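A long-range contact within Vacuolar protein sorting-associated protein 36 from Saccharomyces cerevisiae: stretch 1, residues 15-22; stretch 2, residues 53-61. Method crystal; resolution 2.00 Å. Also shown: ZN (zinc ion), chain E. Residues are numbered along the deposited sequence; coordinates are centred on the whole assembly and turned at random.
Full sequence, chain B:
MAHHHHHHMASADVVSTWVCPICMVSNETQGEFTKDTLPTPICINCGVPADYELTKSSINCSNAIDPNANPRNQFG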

# COMPACT_ATOMS: atom_id res chain seq x y z
N VAL B 15 -23.43 -9.51 6.48
CA VAL B 15 -22.68 -8.71 5.44
C VAL B 15 -22.10 -7.36 5.95
O VAL B 15 -22.80 -6.54 6.54
CB VAL B 15 -23.55 -8.48 4.17
CG1 VAL B 15 -22.83 -7.66 3.12
CG2 VAL B 15 -23.98 -9.82 3.57
N SER B 16 -20.81 -7.14 5.70
CA SER B 16 -20.09 -5.92 6.12
C SER B 16 -19.64 -5.08 4.92
O SER B 16 -19.00 -5.60 4.01
CB SER B 16 -18.85 -6.31 6.95
OG SER B 16 -19.19 -6.83 8.21
N THR B 17 -19.96 -3.79 4.92
CA THR B 17 -19.42 -2.88 3.89
C THR B 17 -18.30 -2.04 4.52
O THR B 17 -18.28 -1.86 5.76
CB THR B 17 -20.51 -1.98 3.28
OG1 THR B 17 -21.13 -1.22 4.30
CG2 THR B 17 -21.62 -2.84 2.56
N TRP B 18 -17.35 -1.60 3.70
CA TRP B 18 -16.18 -0.82 4.20
C TRP B 18 -15.51 -0.12 3.03
O TRP B 18 -15.75 -0.49 1.87
CB TRP B 18 -15.15 -1.67 4.95
CG TRP B 18 -14.71 -2.95 4.28
CD1 TRP B 18 -15.39 -4.15 4.26
CD2 TRP B 18 -13.47 -3.18 3.55
NE1 TRP B 18 -14.67 -5.09 3.53
CE2 TRP B 18 -13.49 -4.53 3.11
CE3 TRP B 18 -12.37 -2.38 3.24
CZ2 TRP B 18 -12.44 -5.09 2.35
CZ3 TRP B 18 -11.32 -2.95 2.49
CH2 TRP B 18 -11.37 -4.29 2.05
N VAL B 19 -14.71 0.89 3.32
CA VAL B 19 -13.93 1.54 2.26
C VAL B 19 -12.42 1.33 2.44
O VAL B 19 -11.89 1.55 3.52
CB VAL B 19 -14.36 3.02 2.04
CG1 VAL B 19 -14.94 3.59 3.28
CG2 VAL B 19 -13.27 3.92 1.46
N CYS B 20 -11.75 0.88 1.37
CA CYS B 20 -10.33 0.60 1.44
C CYS B 20 -9.58 1.90 1.79
O CYS B 20 -9.70 2.90 1.08
CB CYS B 20 -9.83 0.04 0.11
SG CYS B 20 -8.06 -0.24 0.11
N PRO B 21 -8.78 1.88 2.89
CA PRO B 21 -8.02 3.10 3.28
C PRO B 21 -6.83 3.37 2.34
O PRO B 21 -6.27 4.45 2.35
CB PRO B 21 -7.52 2.78 4.69
CG PRO B 21 -7.40 1.25 4.74
CD PRO B 21 -8.52 0.74 3.80
N ILE B 22 -6.48 2.39 1.50
CA ILE B 22 -5.38 2.59 0.55
C ILE B 22 -5.86 3.30 -0.72
O ILE B 22 -5.31 4.34 -1.05
CB ILE B 22 -4.69 1.25 0.20
CG1 ILE B 22 -4.32 0.48 1.48
CG2 ILE B 22 -3.47 1.46 -0.74
CD1 ILE B 22 -3.23 1.12 2.36
N GLU B 53 -7.65 -0.86 12.22
CA GLU B 53 -7.63 0.49 12.78
C GLU B 53 -7.82 1.59 11.71
O GLU B 53 -8.55 2.56 11.94
CB GLU B 53 -6.38 0.75 13.66
CG GLU B 53 -6.29 -0.11 14.92
CD GLU B 53 -7.50 0.07 15.86
OE1 GLU B 53 -8.07 -0.96 16.33
OE2 GLU B 53 -7.91 1.23 16.12
N LEU B 54 -7.19 1.46 10.55
CA LEU B 54 -7.42 2.46 9.48
C LEU B 54 -8.82 2.41 8.86
O LEU B 54 -9.27 3.41 8.31
CB LEU B 54 -6.37 2.34 8.36
CG LEU B 54 -4.94 2.71 8.73
CD1 LEU B 54 -3.98 2.40 7.58
CD2 LEU B 54 -4.90 4.22 9.09
N THR B 55 -9.46 1.24 8.85
CA THR B 55 -10.69 1.00 8.06
C THR B 55 -11.96 1.17 8.95
O THR B 55 -13.11 1.40 8.44
CB THR B 55 -10.67 -0.46 7.49
OG1 THR B 55 -9.51 -0.63 6.69
CG2 THR B 55 -11.91 -0.77 6.62
N LYS B 56 -11.77 1.07 10.27
CA LYS B 56 -12.92 0.83 11.20
C LYS B 56 -14.00 1.88 11.12
O LYS B 56 -15.19 1.54 11.27
CB LYS B 56 -12.50 0.62 12.69
CG LYS B 56 -11.75 1.78 13.30
CD LYS B 56 -11.41 1.54 14.75
CE LYS B 56 -10.75 2.73 15.40
NZ LYS B 56 -10.40 2.35 16.78
N SER B 57 -13.61 3.15 10.93
CA SER B 57 -14.64 4.20 10.89
C SER B 57 -15.59 4.04 9.69
O SER B 57 -16.71 4.52 9.72
CB SER B 57 -14.09 5.63 10.95
OG SER B 57 -13.47 5.95 9.72
N SER B 58 -15.13 3.36 8.64
CA SER B 58 -15.95 3.15 7.44
C SER B 58 -16.82 1.89 7.46
O SER B 58 -17.62 1.70 6.55
CB SER B 58 -15.05 3.09 6.17
OG SER B 58 -14.42 1.82 6.10
N ILE B 59 -16.65 1.02 8.45
CA ILE B 59 -17.32 -0.30 8.44
C ILE B 59 -18.79 -0.14 8.83
O ILE B 59 -19.10 0.52 9.81
CB ILE B 59 -16.65 -1.29 9.43
CG1 ILE B 59 -15.18 -1.51 9.04
CG2 ILE B 59 -17.46 -2.60 9.51
CD1 ILE B 59 -14.39 -2.38 10.04
N ASN B 60 -19.69 -0.76 8.05
CA ASN B 60 -21.10 -0.86 8.42
C ASN B 60 -21.58 -2.32 8.19
O ASN B 60 -21.09 -2.96 7.26
CB ASN B 60 -21.92 0.14 7.59
CG ASN B 60 -23.01 0.83 8.41
OD1 ASN B 60 -22.72 1.71 9.24
ND2 ASN B 60 -24.27 0.45 8.19
N CYS B 61 -22.50 -2.83 9.03
CA CYS B 61 -22.89 -4.26 8.99
C CYS B 61 -24.40 -4.46 8.82
O CYS B 61 -25.19 -3.59 9.20
CB CYS B 61 -22.39 -5.04 10.24
SG CYS B 61 -20.56 -4.91 10.59
ZN ZN E . -7.86 -0.94 -2.15

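The two stretches meet through a single antiparallel backbone bridge, extended by a serine hydroxyl that takes over where the backbone pairing stops and by a small apolar patch beside a zinc-binding cysteine. Together they bury 501 Å², counting both sides.

The bridge pairs Thr17, in the strand formed by residues 16-19, with Asn60 in the extended segment that follows the helical part of stretch 2. Thr17 N donates to Asn60 O at 2.7 Å, and Asn60 N returns a bond to Thr17 O at 2.9 Å; with N-H...O angles of 157° and 163°, both are close to straight. The Thr17 side chain, in the p rotamer, adds a weak hydrogen bond from OG1 to Asn60 O at 3.4 Å, so this carbonyl accepts from both the backbone and the side chain of one residue. CA-H...O contacts accompany the pairing: Ser16 CA lies 3.3 Å from Asn60 O, Ile59 CA 3.2 Å from Thr17 O, and Cys61 CA 3.3 Å from Val15 O. They arise because antiparallel chains bring alpha carbons close to facing carbonyls.

Beyond Thr17 the partner chain turns back into helical backbone geometry at residues 56-58, and Ser58 replaces a backbone acceptor with its side chain. Val19 N donates to Ser58 OG at 2.9 Å with a nearly linear angle of 178°. Ser58 OG in turn donates to Thr55 O at 2.7 Å, and Ser58 N also reaches Thr55 O, at 2.8 Å. Ser58 OG thus links the strand amide to the carbonyl of Thr55, using its hydroxyl as acceptor on one side and donor on the other.

Side-chain contacts, mostly apolar, flank these bonds. Trp18 CB sits 4.1 Å from Ile59 CG1 and 3.8 Å from Thr55 CG2, the methyl approaching the indole obliquely. The far end of the Trp18 side chain leads away from stretch 2, so much of the ring lies outside this contact. Farther along, Pro21 directs its CA-to-CB bond toward the helix, placing Pro21 CB 3.9 Å from Leu54 CB, while Pro21 CD lies 3.3 Å from Thr55 OG1. With its amide nitrogen closed into the ring, proline has no N-H to offer and contributes here through carbon contacts.

Between Val19 and Pro21, Cys20 points away from stretch 2 and binds the zinc ion through SG, with Cys20 SG 2.4 Å from ZN. The strand therefore leads from the backbone bridge directly to a metal ligand, with Pro21 bringing the chain back against the helix.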